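Local structure of p-47 protein (Clostridium botulinum E1 str. 'BoNT E Beluga', 5WIX) at residues 259-262 and 263-266; 306-309 and 310-313. The protein is of unknown function but has a TULIP fold resembling bactericidal/permeability-increasing protein, a likeness that suggests it may bind lipids. One frame throughout, in Å; residues are numbered along the deposited sequence.

Interaction 1. Residues 259-262 and 263-266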
# COMPACT_ATOMS: atom_id res chain seq x y z
N ASN A 259 -12.64 27.59 -12.57
CA ASN A 259 -13.81 26.94 -13.18
C ASN A 259 -13.49 25.51 -13.56
O ASN A 259 -14.18 24.90 -14.39
CB ASN A 259 -14.31 27.72 -14.39
CG ASN A 259 -14.63 29.16 -14.06
OD1 ASN A 259 -15.36 29.45 -13.09
ND2 ASN A 259 -14.07 30.08 -14.84
N ILE A 260 -12.45 24.98 -12.93
CA ILE A 260 -12.18 23.55 -12.99
C ILE A 260 -11.92 22.96 -11.60
O ILE A 260 -11.09 23.47 -10.84
CB ILE A 260 -11.01 23.23 -13.90
CG1 ILE A 260 -11.15 24.01 -15.21
CG2 ILE A 260 -11.03 21.77 -14.18
CD1 ILE A 260 -9.98 23.96 -16.14
N THR A 261 -12.65 21.89 -11.28
CA THR A 261 -12.61 21.32 -9.93
C THR A 261 -12.78 19.80 -9.79
O THR A 261 -13.47 19.37 -8.87
CB THR A 261 -13.72 21.90 -9.02
OG1 THR A 261 -15.01 21.45 -9.47
CG2 THR A 261 -13.67 23.42 -8.93
N SER A 262 -12.17 18.99 -10.65
CA SER A 262 -12.23 17.52 -10.47
C SER A 262 -13.63 16.92 -10.66
O SER A 262 -13.76 15.82 -11.18
CB SER A 262 -11.71 17.09 -9.08
OG SER A 262 -12.74 17.09 -8.11
N ASN A 263 -14.66 17.63 -10.20
CA ASN A 263 -16.02 17.30 -10.59
C ASN A 263 -16.09 17.37 -12.11
O ASN A 263 -16.92 16.70 -12.74
CB ASN A 263 -17.02 18.26 -9.94
CG ASN A 263 -18.44 17.73 -10.00
OD1 ASN A 263 -18.66 16.52 -9.89
ND2 ASN A 263 -19.42 18.63 -10.21
N ASN A 264 -15.19 18.17 -12.70
CA ASN A 264 -14.98 18.22 -14.14
C ASN A 264 -14.24 17.02 -14.72
O ASN A 264 -14.20 16.85 -15.94
CB ASN A 264 -14.20 19.48 -14.50
CG ASN A 264 -15.03 20.73 -14.31
OD1 ASN A 264 -14.62 21.68 -13.64
ND2 ASN A 264 -16.22 20.72 -14.86
N PHE A 265 -13.68 16.17 -13.84
CA PHE A 265 -12.87 15.01 -14.26
C PHE A 265 -13.41 13.64 -13.89
O PHE A 265 -13.99 13.44 -12.81
CB PHE A 265 -11.47 15.12 -13.66
CG PHE A 265 -10.63 16.17 -14.28
CD1 PHE A 265 -9.93 15.91 -15.44
CD2 PHE A 265 -10.56 17.44 -13.72
CE1 PHE A 265 -9.15 16.88 -16.02
CE2 PHE A 265 -9.80 18.42 -14.30
CZ PHE A 265 -9.09 18.14 -15.45
N ASN A 266 -13.17 12.69 -14.78
CA ASN A 266 -13.42 11.27 -14.53
C ASN A 266 -12.12 10.48 -14.47
O ASN A 266 -11.13 10.84 -15.12
CB ASN A 266 -14.33 10.68 -15.61
CG ASN A 266 -15.78 10.66 -15.20
OD1 ASN A 266 -16.10 10.80 -14.01
ND2 ASN A 266 -16.68 10.49 -16.17
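Ile260 meets both Asn264 and Phe265 through its CG2 methyl. CG2 lies anti to the backbone N, and this directs it to the Phe265 ring, where it approaches CE2 at 3.6 Å from an oblique direction. The Asn264 side chain crosses that of Ile260 at about a right angle, and Ile260 CG2 also lies 3.6 Å from Asn264 OD1.

Thr261 makes the polar link to the Asn264 side chain. Its backbone N donates to Asn264 OD1 at 3.1 Å, with an N-H...O angle of 150° and the donor tilted 20° from the carbonyl plane. Asn264 reaches back here because its CG stands anti to its own carbonyl carbon (chi1 -70°). Its ND2 is bound by Asn281 OD1, so both ends of the amide are used, which is consistent with its modelled orientation. Thr261 OG1 sits beside Asn263 CB, the two side chains pointing the same way.

Ser262 opens a type I beta turn that ends at Phe265, closed by Phe265 N to Ser262 O at 2.7 Å. Thr261 O faces both Ser262 OG and Asn263 N, but at separations too short to be trusted in detail at this resolution. Ser262 CA lies 3.7 Å from Phe265 CD2, at the ring edge. At the end of the turn, where strand 265-269 begins, Phe265 packs edge-to-face with Phe302 and touches Leu283.

The chemistry therefore divides in two: the Asn264 amide, accepting from Thr261 N and donating to Asn281, ties the incoming loop to the chain around Asn281, while Ile260 and Phe265 carry the apolar packing into the buried side.

Interaction 2. Residues 306-309 and 310-313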
# COMPACT_ATOMS: atom_id res chain seq x y z
N LEU A 306 -0.84 6.88 -17.30
CA LEU A 306 0.52 6.63 -16.80
C LEU A 306 1.34 5.92 -17.86
O LEU A 306 0.87 5.00 -18.52
CB LEU A 306 0.49 5.84 -15.51
CG LEU A 306 1.81 5.87 -14.75
CD1 LEU A 306 2.16 7.29 -14.38
CD2 LEU A 306 1.75 4.99 -13.52
N PHE A 307 2.60 6.34 -17.99
CA PHE A 307 3.41 6.00 -19.16
C PHE A 307 4.88 5.72 -18.77
O PHE A 307 5.47 6.46 -17.97
CB PHE A 307 3.26 7.14 -20.18
CG PHE A 307 4.34 7.23 -21.22
CD1 PHE A 307 4.33 6.41 -22.33
CD2 PHE A 307 5.31 8.22 -21.13
CE1 PHE A 307 5.31 6.53 -23.31
CE2 PHE A 307 6.30 8.35 -22.10
CZ PHE A 307 6.30 7.50 -23.19
N GLU A 308 5.44 4.64 -19.30
CA GLU A 308 6.82 4.23 -18.98
C GLU A 308 7.10 4.19 -17.47
O GLU A 308 8.19 4.58 -17.03
CB GLU A 308 7.85 5.15 -19.66
CG GLU A 308 8.22 4.74 -21.10
CD GLU A 308 9.08 5.78 -21.83
OE1 GLU A 308 9.64 6.68 -21.17
OE2 GLU A 308 9.19 5.68 -23.08
N GLY A 309 6.13 3.73 -16.68
CA GLY A 309 6.32 3.54 -15.24
C GLY A 309 6.21 4.77 -14.35
O GLY A 309 5.34 4.81 -13.47
N ASN A 310 7.09 5.76 -14.55
CA ASN A 310 7.14 6.93 -13.67
C ASN A 310 6.77 8.27 -14.36
O ASN A 310 6.84 9.34 -13.73
CB ASN A 310 8.52 7.05 -13.03
CG ASN A 310 9.63 7.38 -14.03
OD1 ASN A 310 9.51 7.09 -15.23
ND2 ASN A 310 10.71 7.98 -13.54
N LYS A 311 6.38 8.21 -15.63
CA LYS A 311 6.01 9.43 -16.36
C LYS A 311 4.50 9.51 -16.69
O LYS A 311 3.83 8.49 -16.89
CB LYS A 311 6.84 9.53 -17.66
CG LYS A 311 8.38 9.44 -17.50
CD LYS A 311 9.09 9.30 -18.87
CE LYS A 311 10.52 8.77 -18.75
NZ LYS A 311 10.63 7.40 -18.13
N LEU A 312 3.97 10.74 -16.74
CA LEU A 312 2.59 10.99 -17.19
C LEU A 312 2.55 11.57 -18.60
O LEU A 312 3.25 12.55 -18.90
CB LEU A 312 1.88 11.93 -16.22
CG LEU A 312 1.78 11.42 -14.78
CD1 LEU A 312 1.72 12.60 -13.89
CD2 LEU A 312 0.54 10.57 -14.58
N LYS A 313 1.76 10.94 -19.46
CA LYS A 313 1.56 11.40 -20.84
C LYS A 313 0.24 12.14 -20.89
O LYS A 313 -0.83 11.55 -20.70
CB LYS A 313 1.55 10.21 -21.82
CG LYS A 313 1.30 10.57 -23.30
CD LYS A 313 2.21 9.75 -24.25
CE LYS A 313 1.52 8.55 -24.87
NZ LYS A 313 2.45 7.68 -25.66
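Phe307 and Lys311 are joined by two backbone hydrogen bonds, Phe307 N to Lys311 O at 2.7 Å and Lys311 N to Phe307 O at 3.1 Å. Inside the turn, Asn310 N donates to Glu308 O at 3.0 Å. The Lys311 ammonium group sits over the turn between two acceptors: NZ donates to Asn310 OD1 at 3.1 Å, in the carbonyl plane, and forms a salt bridge with Glu308 OE1 at 3.3 Å, weak as a hydrogen bond. A bend at the end of the lysine chain (chi4 61°) brings NZ back to both.

These bonds close the beta hairpin of strands 293-307 and 311-322, part of the antiparallel sheet of this TULIP protein. Glu308, Gly309 and Asn310 make the connection, with positive phi at Glu308 and Gly309.

On the face carrying Phe307, Lys311 and Lys313, the Phe307 ring is held between neighbours: Glu308 CG lies 3.9 Å above one face, offset toward the rim, and Lys313 CD lies over the opposite one. Lys311 CB comes to the ring obliquely, 4.0 Å from Phe307 CD2. On the other side of the sheet, the non-hydrogen-bonded pair Leu306 and Leu312 touches through Leu306 CD1 and Leu312 CD2, 3.7 Å apart. Both leucines also pack on Met244 of helix 240-252, and Leu312 reaches Leu248 there and Phe351 on strand 348-363.

Interaction 1 comes first along the chain, in the loop that leaves helix 240-252 and enters strand 265-269; interaction 2 follows at the hairpin tip of strands 293-307 and 311-322. Their centres are about 22 Å apart and their nearest atoms about 11 Å, with no contact. Both belong to the same curled antiparallel sheet, which runs from 265-269 through 275-279 and 293-307 to 311-322 and on to 328-343 and 348-363. Strand 293-307 connects the two sites: it carries Phe302, the ring partner of interaction 1, and ends in interaction 2. One contact leads into the sheet's first strand and the other reverses the chain between neighbouring strands, with helix 240-252 on the leucine side of the hairpin.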